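DUF724 domain-containing protein 6-like (Raphanus sativus, PDB 5ZWX) binds the H3K9me2-marked histone tail through its AGD12 cassette of Agenet domains and probably helps link this mark to DNA methylation in heterochromatin. Local coordinates at residues A19-S24 and E138-R143; A40-S43 and T47-K50; T56-D61 and K66-V71; D98-Y103 and W107-V112. One frame throughout, in Å; residues are numbered along the deposited sequence.

Contact 1 of 4, residues A19-S24 and E138-R143; sequences AVEISS and ELRFHR
R140 meets E21 end-on with both terminal nitrogens. NH1 of R140 lies 2.9 Å from OE2 of E21. NH2 of R140 lies 2.9 Å from OE1 of E21. The result is a two-pronged salt bridge, with one hydrogen bond to each carboxylate oxygen. The carboxylate and guanidinium planes are 17° apart, so the pair is nearly flat but slightly twisted. OE2 lies close to the guanidinium plane and takes NH1 on its syn side. At OE1 the donor comes from above the carboxylate plane.

The two side chains approach from opposite directions and link backbones that stay far apart. The nearest CA atoms of the two segments, those of E21 and R143, are 12.0 Å apart. R140 spans its share with a fully stretched chain. Its CG sits between the backbone N and the carbonyl carbon (chi1 66°), and from there the chain runs straight to NE. Only about 82 Å² is buried, all of it by this pair.

Further groups fix the two ends. NE of R140 forms a salt bridge with D100, and the guanidinium makes a cation-pi contact with W107. E21 has a second charged partner in R78, through OE1, while OE2 also accepts from the backbone N of A81. With cationic groups on both its oxygens, this buried carboxylate is probably kept ionised.

E21 stands on strand 19-22 of the Agenet domain, and R140 on strand 139-146 of the C-terminal half. The salt bridge therefore ties the two halves together, consistent with an interface between tandem Agenet modules of the SH3-like, Tudor-related type.

Contact 2 of 4, residues A40-S43 and T47-K50; sequences AVPS and TTTK
P42 lies against an ST turn formed by T48 to K50, in the loop that joins strand 32-40 to strand 51-55 of the Agenet domain. The turn is closed by the backbone N of K50, which donates to OG1 of T48 at 2.9 Å and 163°. With chi1 at -171°, OG1 of T48 points away from its own N and faces the N-H of K50.

The proline ring packs on the backbone of the turn. CD of P42 is 3.1 Å from O of K50. CG of P42 is 3.4 Å from C of T49. CB of P42 reaches O of T48 at 3.5 Å. The three ring carbons thus follow the turn from one end to the other. The one close meeting of two side chains is CG of P42 with CG2 of T48, at 4.2 Å.

Strands 32-40 and 51-55 pair antiparallel, and the two segments lead out of and back into this strand pair, A40 being the last residue of strand 32-40. They come closest at P42 and T49, whose CA atoms are 5.7 Å apart. I8, near the N-terminus, touches both P42 and T49. C51 packs against V41 and P42, at the start of the returning strand.

Contact 3 of 4, residues T56-D61 and K66-V71; sequences TTLFFD and KRLREV
Three hydrogen bonds join K66 and L68 to the segment 56-61. The backbone N of L68 donates to O of L58 at 2.9 Å, almost straight at 174°. The backbone N of F60 donates to O of K66, also at 2.9 Å. The third is longer: the backbone N of K66 reaches the syn lone pair of OD2 of D61 at 3.2 Å. The other oxygen of D61, OD1, forms a salt bridge with R65, so each oxygen of the carboxylate has its own partner in the turn. Without its carboxylate, as with an alanine here, the N of K66 and the guanidinium of R65 would probably lose a shared mate, and the turn would be freer to move.

F59 and R67 form a non-hydrogen-bonded antiparallel pair, and their side chains run the same way. CG of R67 touches CE2 of F59 at 3.6 Å. The guanidinium of R67 continues past the ring, and O of T56 lies over one of its faces.

On L68, CG anti to the backbone N (chi1 177°) helps carry CD1 over the centre of the F60 ring. This CH-pi contact is 3.5 Å from CD1 to the ring centroid of F60.

The bound peptide runs along this region. F59 bonds to it through the backbone, and E70 pairs with one of its basic side chains. Strand 67-72 pairs with strand 51-55, where Y55 packs on L68, and L58 leans on Y34 of strand 32-40.

Contact 4 of 4, residues D98-Y103 and W107-V112; sequences DVDAFY and WWEGTV
The side chains of F102 and W107 cross at about a right angle, and their rings form an edge-to-face pair with planes at 60°. The edge of the phenyl ring points at the face of the indole, with centroids of the F102 ring and the W107 five-membered ring 4.9 Å apart. The CG of W107 lies anti to its carbonyl carbon (chi1 -67°), which lays the indole beside F102. CD1 of F102 comes within 3.5 Å of CE2 of W107. CB of F102 adds a CH-pi contact over the six-membered ring. The rim of the same indole meets the D100 backbone, with CZ3 of W107 3.5 Å from O of D100. Replacing this indole by an alanine is likely to leave F102 without the face it packs on and R140 without its cation-pi partner.

V99 and V112 pack on the other side of the sheet, CG1 of V99 to CG2 of V112 at 3.9 Å. There A101 and W108 lie on F125 of strand 120-125.

The two segments are the paired arms of a beta hairpin, strands 98-103 and 106-116. V99 with G110 and A101 with W108 are the hydrogen-bonded pairs, each joined by two backbone bonds. Between them, CA of D100 makes a CA-H...O contact with O of W108 at 3.2 Å.

NE1 of W108 makes a weak hydrogen bond to O of Y103, at 3.0 Å. W108 and Y103 both pack on the modified side chain of the bound peptide, consistent with an aromatic cage for methyl-lysine.

OD1 of D100 pairs with H142 of strand 139-146. At the far end, OD1 of D98 and OG1 of T111 are 3.3 Å apart, a weak bond at most.

Contacts 1 and 4 lie close together, their centres about 9 Å apart. They share a polar cluster: ND1 of H142 is 2.6 Å from OD1 of D100, a probable hydrogen bond. Contacts 2 and 3 are both within the Agenet range and touch where CB of K50 meets CG1 of V71 at 3.5 Å. Contact 2 is peripheral, with its centre about 31 Å from that of contact 4, and lies on the other side of the chain's centre. The bound H3K9me2 peptide reaches contacts 3 and 4, whose centres are about 22 Å apart. Contact 3 meets its backbone and its basic and apolar side chains, contact 4 the modified side chain, and S24 of contact 1 also touches it.

Contact 1 of 4, residues A19-S24 and E138-R143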
loop_
_atom_site.group_PDB
_atom_site.type_symbol
_atom_site.label_atom_id
_atom_site.label_comp_id
_atom_site.label_asym_id
_atom_site.label_seq_id
_atom_site.Cartn_x
_atom_site.Cartn_y
_atom_site.Cartn_z
ATOM N N ALA A 19 -5.624 -10.340 5.066
ATOM C CA ALA A 19 -4.504 -9.469 4.730
ATOM C C ALA A 19 -5.051 -8.350 3.858
ATOM O O ALA A 19 -5.926 -8.589 3.029
ATOM C CB ALA A 19 -3.418 -10.236 4.009
ATOM N N VAL A 20 -4.542 -7.135 4.039
ATOM C CA VAL A 20 -5.022 -5.979 3.284
ATOM C C VAL A 20 -3.853 -5.004 3.044
ATOM O O VAL A 20 -2.809 -5.130 3.664
ATOM C CB VAL A 20 -6.145 -5.213 4.042
ATOM C CG1 VAL A 20 -7.430 -6.027 4.096
ATOM C CG2 VAL A 20 -5.676 -4.853 5.456
ATOM N N GLU A 21 -4.070 -4.061 2.134
ATOM C CA GLU A 21 -3.230 -2.882 2.020
ATOM C C GLU A 21 -4.043 -1.701 2.538
ATOM O O GLU A 21 -5.268 -1.608 2.340
ATOM C CB GLU A 21 -2.769 -2.678 0.578
ATOM C CG GLU A 21 -2.053 -3.926 0.039
ATOM C CD GLU A 21 -1.322 -3.714 -1.275
ATOM O OE1 GLU A 21 -1.507 -2.662 -1.919
ATOM O OE2 GLU A 21 -0.589 -4.638 -1.687
ATOM N N ILE A 22 -3.346 -0.801 3.220
ATOM C CA ILE A 22 -3.994 0.256 3.985
ATOM C C ILE A 22 -3.528 1.592 3.463
ATOM O O ILE A 22 -2.273 1.850 3.393
ATOM C CB ILE A 22 -3.638 0.162 5.480
ATOM C CG1 ILE A 22 -3.925 -1.252 5.997
ATOM C CG2 ILE A 22 -4.296 1.316 6.272
ATOM C CD1 ILE A 22 -3.219 -1.633 7.267
ATOM N N SER A 23 -4.473 2.446 3.085
ATOM C CA SER A 23 -4.096 3.808 2.693
ATOM C C SER A 23 -4.520 4.773 3.801
ATOM O O SER A 23 -5.380 4.464 4.592
ATOM C CB SER A 23 -4.724 4.195 1.353
ATOM O OG SER A 23 -6.117 3.953 1.373
ATOM N N SER A 24 -3.869 5.917 3.880
ATOM C CA SER A 24 -4.161 6.890 4.926
ATOM C C SER A 24 -4.697 8.164 4.321
ATOM O O SER A 24 -4.466 8.460 3.140
ATOM C CB SER A 24 -2.918 7.184 5.760
ATOM O OG SER A 24 -3.092 8.330 6.572
ATOM N N GLU A 138 12.960 -3.205 -5.972
ATOM C CA GLU A 138 12.268 -2.340 -5.010
ATOM C C GLU A 138 10.962 -1.770 -5.566
ATOM O O GLU A 138 10.277 -0.983 -4.889
ATOM C CB GLU A 138 13.188 -1.174 -4.584
ATOM C CG GLU A 138 14.427 -1.638 -3.879
ATOM C CD GLU A 138 15.342 -0.444 -3.505
ATOM O OE1 GLU A 138 16.060 0.059 -4.400
ATOM O OE2 GLU A 138 15.321 -0.029 -2.320
ATOM N N LEU A 139 10.622 -2.145 -6.800
ATOM C CA LEU A 139 9.437 -1.568 -7.444
ATOM C C LEU A 139 8.405 -2.641 -7.763
ATOM O O LEU A 139 8.763 -3.800 -7.964
ATOM C CB LEU A 139 9.801 -0.862 -8.739
ATOM C CG LEU A 139 10.915 0.193 -8.674
ATOM C CD1 LEU A 139 11.101 0.661 -10.086
ATOM C CD2 LEU A 139 10.472 1.342 -7.771
ATOM N N ARG A 140 7.136 -2.239 -7.810
ATOM C CA ARG A 140 6.099 -3.095 -8.394
ATOM C C ARG A 140 5.245 -2.267 -9.372
ATOM O O ARG A 140 5.103 -1.081 -9.220
ATOM C CB ARG A 140 5.231 -3.711 -7.288
ATOM C CG ARG A 140 4.393 -2.693 -6.519
ATOM C CD ARG A 140 3.574 -3.353 -5.344
ATOM N NE ARG A 140 2.663 -2.396 -4.686
ATOM C CZ ARG A 140 1.796 -2.714 -3.714
ATOM N NH1 ARG A 140 1.734 -3.962 -3.235
ATOM N NH2 ARG A 140 0.992 -1.775 -3.203
ATOM N N PHE A 141 4.638 -2.893 -10.368
ATOM C CA PHE A 141 3.778 -2.133 -11.259
ATOM C C PHE A 141 2.563 -1.758 -10.463
ATOM O O PHE A 141 2.075 -2.569 -9.680
ATOM C CB PHE A 141 3.427 -2.942 -12.522
ATOM C CG PHE A 141 4.584 -3.080 -13.446
ATOM C CD1 PHE A 141 4.990 -2.003 -14.209
ATOM C CD2 PHE A 141 5.292 -4.271 -13.534
ATOM C CE1 PHE A 141 6.084 -2.111 -15.066
ATOM C CE2 PHE A 141 6.365 -4.394 -14.391
ATOM C CZ PHE A 141 6.769 -3.308 -15.157
ATOM N N HIS A 142 2.132 -0.509 -10.610
ATOM C CA HIS A 142 1.002 0.005 -9.848
ATOM C C HIS A 142 -0.306 -0.584 -10.367
ATOM O O HIS A 142 -0.471 -0.725 -11.573
ATOM C CB HIS A 142 0.928 1.525 -9.943
ATOM C CG HIS A 142 -0.148 2.115 -9.096
ATOM N ND1 HIS A 142 -0.017 2.281 -7.731
ATOM C CD2 HIS A 142 -1.415 2.500 -9.395
ATOM C CE1 HIS A 142 -1.129 2.787 -7.238
ATOM N NE2 HIS A 142 -2.002 2.925 -8.229
ATOM N N ARG A 143 -1.207 -0.916 -9.456
ATOM C CA ARG A 143 -2.552 -1.382 -9.821
ATOM C C ARG A 143 -3.580 -0.681 -8.962
ATOM O O ARG A 143 -3.248 -0.210 -7.863
ATOM C CB ARG A 143 -2.682 -2.899 -9.650
ATOM C CG ARG A 143 -1.773 -3.724 -10.543
ATOM C CD ARG A 143 -2.548 -4.902 -11.173
ATOM N NE ARG A 143 -1.644 -6.006 -11.484
ATOM C CZ ARG A 143 -2.008 -7.155 -12.036
ATOM N NH1 ARG A 143 -3.277 -7.381 -12.356
ATOM N NH2 ARG A 143 -1.091 -8.085 -12.266
#

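Contact 2 of 4, residues A40-S43 and T47-K50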
loop_
_atom_site.group_PDB
_atom_site.type_symbol
_atom_site.label_atom_id
_atom_site.label_comp_id
_atom_site.label_asym_id
_atom_site.label_seq_id
_atom_site.Cartn_x
_atom_site.Cartn_y
_atom_site.Cartn_z
ATOM N N ALA A 40 -10.887 -6.357 13.103
ATOM C CA ALA A 40 -12.324 -6.370 13.351
ATOM C C ALA A 40 -13.075 -5.640 12.248
ATOM O O ALA A 40 -12.549 -4.681 11.658
ATOM C CB ALA A 40 -12.635 -5.750 14.711
ATOM N N VAL A 41 -14.304 -6.093 11.972
ATOM C CA VAL A 41 -15.138 -5.437 10.972
ATOM C C VAL A 41 -16.526 -5.154 11.539
ATOM O O VAL A 41 -16.898 -5.713 12.563
ATOM C CB VAL A 41 -15.278 -6.283 9.679
ATOM C CG1 VAL A 41 -13.896 -6.596 9.066
ATOM C CG2 VAL A 41 -16.099 -7.534 9.945
ATOM N N PRO A 42 -17.276 -4.244 10.906
ATOM C CA PRO A 42 -18.662 -4.077 11.360
ATOM C C PRO A 42 -19.421 -5.368 11.129
ATOM O O PRO A 42 -19.361 -5.941 10.042
ATOM C CB PRO A 42 -19.199 -2.947 10.476
ATOM C CG PRO A 42 -17.964 -2.178 10.082
ATOM C CD PRO A 42 -16.880 -3.214 9.934
ATOM N N SER A 43 -20.091 -5.839 12.162
ATOM C CA SER A 43 -20.948 -7.004 12.020
ATOM C C SER A 43 -22.332 -6.543 11.545
ATOM O O SER A 43 -22.590 -5.348 11.481
ATOM C CB SER A 43 -21.012 -7.755 13.344
ATOM O OG SER A 43 -21.163 -6.853 14.428
ATOM N N THR A 47 -22.463 -1.111 15.793
ATOM C CA THR A 47 -22.556 0.308 16.131
ATOM C C THR A 47 -21.553 1.153 15.345
ATOM O O THR A 47 -21.561 2.380 15.448
ATOM C CB THR A 47 -22.298 0.565 17.638
ATOM O OG1 THR A 47 -20.957 0.167 17.971
ATOM C CG2 THR A 47 -23.293 -0.200 18.496
ATOM N N THR A 48 -20.673 0.512 14.584
ATOM C CA THR A 48 -19.729 1.265 13.779
ATOM C C THR A 48 -19.865 0.919 12.302
ATOM O O THR A 48 -20.514 -0.066 11.930
ATOM C CB THR A 48 -18.254 1.023 14.226
ATOM O OG1 THR A 48 -17.397 1.944 13.551
ATOM C CG2 THR A 48 -17.788 -0.403 13.908
ATOM N N THR A 49 -19.262 1.747 11.460
ATOM C CA THR A 49 -19.142 1.439 10.043
ATOM C C THR A 49 -17.652 1.220 9.740
ATOM O O THR A 49 -17.257 0.932 8.617
ATOM C CB THR A 49 -19.709 2.575 9.170
ATOM O OG1 THR A 49 -19.036 3.802 9.489
ATOM C CG2 THR A 49 -21.205 2.757 9.426
ATOM N N LYS A 50 -16.833 1.331 10.770
ATOM C CA LYS A 50 -15.390 1.262 10.576
ATOM C C LYS A 50 -14.777 -0.112 10.866
ATOM O O LYS A 50 -15.399 -0.966 11.482
ATOM C CB LYS A 50 -14.733 2.336 11.435
ATOM C CG LYS A 50 -15.064 3.727 10.928
ATOM C CD LYS A 50 -14.652 4.810 11.893
ATOM C CE LYS A 50 -15.014 6.173 11.328
ATOM N NZ LYS A 50 -16.441 6.214 10.895
#

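Contact 3 of 4, residues T56-D61 and K66-V71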
loop_
_atom_site.group_PDB
_atom_site.type_symbol
_atom_site.label_atom_id
_atom_site.label_comp_id
_atom_site.label_asym_id
_atom_site.label_seq_id
_atom_site.Cartn_x
_atom_site.Cartn_y
_atom_site.Cartn_z
ATOM N N THR A 56 1.565 -4.395 9.548
ATOM C CA THR A 56 2.609 -5.405 9.568
ATOM C C THR A 56 3.971 -4.775 9.859
ATOM O O THR A 56 4.812 -5.388 10.517
ATOM C CB THR A 56 2.679 -6.167 8.226
ATOM O OG1 THR A 56 1.426 -6.817 7.987
ATOM C CG2 THR A 56 3.783 -7.223 8.250
ATOM N N THR A 57 4.197 -3.555 9.373
ATOM C CA THR A 57 5.554 -2.964 9.474
ATOM C C THR A 57 5.626 -1.630 10.231
ATOM O O THR A 57 6.702 -1.032 10.345
ATOM C CB THR A 57 6.156 -2.722 8.087
ATOM O OG1 THR A 57 5.422 -1.671 7.443
ATOM C CG2 THR A 57 6.105 -3.987 7.225
ATOM N N LEU A 58 4.489 -1.144 10.722
ATOM C CA LEU A 58 4.471 0.061 11.553
ATOM C C LEU A 58 4.108 -0.330 12.970
ATOM O O LEU A 58 3.237 -1.178 13.184
ATOM C CB LEU A 58 3.468 1.103 11.031
ATOM C CG LEU A 58 3.690 1.735 9.654
ATOM C CD1 LEU A 58 2.620 2.790 9.402
ATOM C CD2 LEU A 58 5.084 2.326 9.552
ATOM N N PHE A 59 4.753 0.317 13.930
ATOM C CA PHE A 59 4.631 -0.000 15.349
ATOM C C PHE A 59 4.207 1.243 16.133
ATOM O O PHE A 59 4.419 2.375 15.683
ATOM C CB PHE A 59 5.968 -0.559 15.877
ATOM C CG PHE A 59 6.351 -1.863 15.244
ATOM C CD1 PHE A 59 6.855 -1.905 13.948
ATOM C CD2 PHE A 59 6.163 -3.053 15.921
ATOM C CE1 PHE A 59 7.167 -3.111 13.350
ATOM C CE2 PHE A 59 6.484 -4.266 15.328
ATOM C CZ PHE A 59 6.975 -4.294 14.045
ATOM N N PHE A 60 3.600 1.030 17.296
ATOM C CA PHE A 60 3.208 2.128 18.177
ATOM C C PHE A 60 4.433 2.855 18.680
ATOM O O PHE A 60 4.457 4.081 18.761
ATOM C CB PHE A 60 2.385 1.617 19.366
ATOM C CG PHE A 60 0.899 1.707 19.157
ATOM C CD1 PHE A 60 0.236 2.919 19.297
ATOM C CD2 PHE A 60 0.157 0.576 18.823
ATOM C CE1 PHE A 60 -1.143 3.002 19.101
ATOM C CE2 PHE A 60 -1.220 0.653 18.626
ATOM C CZ PHE A 60 -1.867 1.866 18.766
ATOM N N ASP A 61 5.459 2.063 18.975
ATOM C CA ASP A 61 6.682 2.502 19.633
ATOM C C ASP A 61 7.919 2.191 18.795
ATOM O O ASP A 61 7.965 1.170 18.114
ATOM C CB ASP A 61 6.796 1.800 20.981
ATOM C CG ASP A 61 6.704 0.284 20.845
ATOM O OD1 ASP A 61 7.586 -0.430 21.360
ATOM O OD2 ASP A 61 5.749 -0.201 20.199
ATOM N N LYS A 66 4.835 -3.306 20.071
ATOM C CA LYS A 66 3.439 -3.473 19.646
ATOM C C LYS A 66 3.181 -2.951 18.232
ATOM O O LYS A 66 3.407 -1.775 17.947
ATOM C CB LYS A 66 2.500 -2.760 20.627
ATOM C CG LYS A 66 3.152 -1.616 21.408
ATOM C CD LYS A 66 2.142 -0.849 22.258
ATOM C CE LYS A 66 2.763 0.410 22.864
ATOM N NZ LYS A 66 3.511 0.123 24.119
ATOM N N ARG A 67 2.701 -3.815 17.343
ATOM C CA ARG A 67 2.344 -3.359 16.008
ATOM C C ARG A 67 1.218 -2.340 16.099
ATOM O O ARG A 67 0.336 -2.450 16.950
ATOM C CB ARG A 67 1.953 -4.531 15.117
ATOM C CG ARG A 67 3.128 -5.410 14.777
ATOM C CD ARG A 67 2.779 -6.477 13.764
ATOM N NE ARG A 67 3.977 -7.196 13.347
ATOM C CZ ARG A 67 3.988 -8.234 12.520
ATOM N NH1 ARG A 67 2.852 -8.694 12.003
ATOM N NH2 ARG A 67 5.141 -8.815 12.209
ATOM N N LEU A 68 1.274 -1.326 15.250
ATOM C CA LEU A 68 0.294 -0.253 15.286
ATOM C C LEU A 68 -1.092 -0.793 14.918
ATOM O O LEU A 68 -1.230 -1.563 13.972
ATOM C CB LEU A 68 0.692 0.869 14.324
ATOM C CG LEU A 68 -0.301 2.025 14.211
ATOM C CD1 LEU A 68 -0.452 2.716 15.559
ATOM C CD2 LEU A 68 0.099 3.014 13.119
ATOM N N ARG A 69 -2.108 -0.395 15.670
ATOM C CA ARG A 69 -3.485 -0.706 15.274
ATOM C C ARG A 69 -4.243 0.598 15.096
ATOM O O ARG A 69 -4.010 1.566 15.831
ATOM C CB ARG A 69 -4.164 -1.587 16.319
ATOM C CG ARG A 69 -3.583 -2.985 16.429
ATOM C CD ARG A 69 -4.367 -3.801 17.448
ATOM N NE ARG A 69 -4.090 -5.232 17.358
ATOM C CZ ARG A 69 -4.885 -6.170 17.862
ATOM N NH1 ARG A 69 -6.009 -5.827 18.484
ATOM N NH2 ARG A 69 -4.568 -7.452 17.731
ATOM N N GLU A 70 -5.139 0.625 14.116
ATOM C CA GLU A 70 -5.928 1.817 13.822
ATOM C C GLU A 70 -7.339 1.437 13.432
ATOM O O GLU A 70 -7.532 0.407 12.800
ATOM C CB GLU A 70 -5.313 2.620 12.686
ATOM C CG GLU A 70 -4.215 3.542 13.151
ATOM C CD GLU A 70 -3.709 4.438 12.063
ATOM O OE1 GLU A 70 -4.054 4.191 10.890
ATOM O OE2 GLU A 70 -2.966 5.395 12.388
ATOM N N VAL A 71 -8.306 2.274 13.807
ATOM C CA VAL A 71 -9.684 2.170 13.290
ATOM C C VAL A 71 -9.731 3.006 12.004
ATOM O O VAL A 71 -9.361 4.176 12.010
ATOM C CB VAL A 71 -10.699 2.671 14.327
ATOM C CG1 VAL A 71 -12.131 2.659 13.758
ATOM C CG2 VAL A 71 -10.625 1.805 15.593
#

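Contact 4 of 4, residues D98-Y103 and W107-V112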
loop_
_atom_site.group_PDB
_atom_site.type_symbol
_atom_site.label_atom_id
_atom_site.label_comp_id
_atom_site.label_asym_id
_atom_site.label_seq_id
_atom_site.Cartn_x
_atom_site.Cartn_y
_atom_site.Cartn_z
ATOM N N ASP A 98 3.762 3.661 -14.273
ATOM C CA ASP A 98 3.298 3.929 -12.915
ATOM C C ASP A 98 3.715 2.773 -12.032
ATOM O O ASP A 98 3.389 1.627 -12.325
ATOM C CB ASP A 98 1.777 4.106 -12.867
ATOM C CG ASP A 98 1.347 5.473 -13.357
ATOM O OD1 ASP A 98 2.219 6.370 -13.457
ATOM O OD2 ASP A 98 0.152 5.650 -13.651
ATOM N N VAL A 99 4.476 3.076 -10.985
ATOM C CA VAL A 99 5.021 2.041 -10.116
ATOM C C VAL A 99 4.750 2.394 -8.663
ATOM O O VAL A 99 4.411 3.535 -8.352
ATOM C CB VAL A 99 6.551 1.857 -10.314
ATOM C CG1 VAL A 99 6.841 1.302 -11.738
ATOM C CG2 VAL A 99 7.301 3.180 -10.063
ATOM N N ASP A 100 4.861 1.414 -7.775
ATOM C CA ASP A 100 5.031 1.722 -6.355
ATOM C C ASP A 100 6.451 1.328 -5.988
ATOM O O ASP A 100 6.939 0.290 -6.428
ATOM C CB ASP A 100 4.062 0.969 -5.447
ATOM C CG ASP A 100 2.620 1.100 -5.875
ATOM O OD1 ASP A 100 2.236 2.148 -6.447
ATOM O OD2 ASP A 100 1.868 0.121 -5.636
ATOM N N ALA A 101 7.100 2.159 -5.167
ATOM C CA ALA A 101 8.439 1.891 -4.660
ATOM C C ALA A 101 8.391 1.536 -3.174
ATOM O O ALA A 101 7.682 2.187 -2.393
ATOM C CB ALA A 101 9.340 3.114 -4.876
ATOM N N PHE A 102 9.117 0.502 -2.779
ATOM C CA PHE A 102 9.170 0.151 -1.366
ATOM C C PHE A 102 10.109 1.066 -0.603
ATOM O O PHE A 102 11.327 1.090 -0.853
ATOM C CB PHE A 102 9.595 -1.284 -1.168
ATOM C CG PHE A 102 9.187 -1.845 0.159
ATOM C CD1 PHE A 102 7.829 -2.043 0.459
ATOM C CD2 PHE A 102 10.141 -2.187 1.102
ATOM C CE1 PHE A 102 7.450 -2.570 1.686
ATOM C CE2 PHE A 102 9.762 -2.715 2.332
ATOM C CZ PHE A 102 8.413 -2.913 2.616
ATOM N N TYR A 103 9.558 1.816 0.348
ATOM C CA TYR A 103 10.361 2.911 0.976
ATOM C C TYR A 103 9.768 3.123 2.357
ATOM O O TYR A 103 8.519 3.062 2.497
ATOM C CB TYR A 103 10.236 4.158 0.113
ATOM C CG TYR A 103 11.092 5.326 0.509
ATOM C CD1 TYR A 103 10.624 6.277 1.411
ATOM C CD2 TYR A 103 12.343 5.502 -0.079
ATOM C CE1 TYR A 103 11.452 7.374 1.768
ATOM C CE2 TYR A 103 13.143 6.554 0.246
ATOM C CZ TYR A 103 12.694 7.493 1.164
ATOM O OH TYR A 103 13.517 8.537 1.437
ATOM N N TRP A 107 4.634 0.856 0.474
ATOM C CA TRP A 107 4.669 1.089 -0.969
ATOM C C TRP A 107 4.172 2.481 -1.333
ATOM O O TRP A 107 3.068 2.869 -0.959
ATOM C CB TRP A 107 3.814 0.031 -1.702
ATOM C CG TRP A 107 4.396 -1.360 -1.608
ATOM C CD1 TRP A 107 4.047 -2.343 -0.726
ATOM C CD2 TRP A 107 5.422 -1.919 -2.442
ATOM N NE1 TRP A 107 4.781 -3.479 -0.967
ATOM C CE2 TRP A 107 5.636 -3.247 -2.011
ATOM C CE3 TRP A 107 6.195 -1.415 -3.502
ATOM C CZ2 TRP A 107 6.582 -4.092 -2.608
ATOM C CZ3 TRP A 107 7.124 -2.255 -4.097
ATOM C CH2 TRP A 107 7.315 -3.577 -3.645
ATOM N N TRP A 108 4.967 3.226 -2.099
ATOM C CA TRP A 108 4.614 4.606 -2.445
ATOM C C TRP A 108 4.506 4.749 -3.951
ATOM O O TRP A 108 5.445 4.408 -4.682
ATOM C CB TRP A 108 5.690 5.601 -1.893
ATOM C CG TRP A 108 5.806 5.549 -0.405
ATOM C CD1 TRP A 108 6.419 4.577 0.333
ATOM C CD2 TRP A 108 5.260 6.503 0.548
ATOM N NE1 TRP A 108 6.301 4.880 1.682
ATOM C CE2 TRP A 108 5.583 6.038 1.833
ATOM C CE3 TRP A 108 4.524 7.685 0.422
ATOM C CZ2 TRP A 108 5.205 6.733 3.003
ATOM C CZ3 TRP A 108 4.156 8.383 1.580
ATOM C CH2 TRP A 108 4.500 7.894 2.850
ATOM N N GLU A 109 3.378 5.254 -4.423
ATOM C CA GLU A 109 3.150 5.397 -5.862
ATOM C C GLU A 109 3.990 6.528 -6.471
ATOM O O GLU A 109 3.968 7.651 -5.976
ATOM C CB GLU A 109 1.679 5.684 -6.142
ATOM C CG GLU A 109 1.402 5.986 -7.584
ATOM C CD GLU A 109 -0.089 5.979 -7.890
ATOM O OE1 GLU A 109 -0.890 6.098 -6.932
ATOM O OE2 GLU A 109 -0.443 5.840 -9.083
ATOM N N GLY A 110 4.646 6.250 -7.590
ATOM C CA GLY A 110 5.341 7.264 -8.365
ATOM C C GLY A 110 5.417 6.894 -9.839
ATOM O O GLY A 110 4.809 5.906 -10.277
ATOM N N THR A 111 6.167 7.690 -10.604
ATOM C CA THR A 111 6.305 7.500 -12.051
ATOM C C THR A 111 7.765 7.393 -12.442
ATOM O O THR A 111 8.563 8.231 -12.030
ATOM C CB THR A 111 5.691 8.684 -12.835
ATOM O OG1 THR A 111 4.283 8.753 -12.579
ATOM C CG2 THR A 111 5.925 8.505 -14.324
ATOM N N VAL A 112 8.118 6.409 -13.253
ATOM C CA VAL A 112 9.516 6.252 -13.688
ATOM C C VAL A 112 9.848 7.353 -14.676
ATOM O O VAL A 112 9.155 7.529 -15.666
ATOM C CB VAL A 112 9.753 4.859 -14.314
ATOM C CG1 VAL A 112 11.231 4.683 -14.857
ATOM C CG2 VAL A 112 9.397 3.772 -13.315
#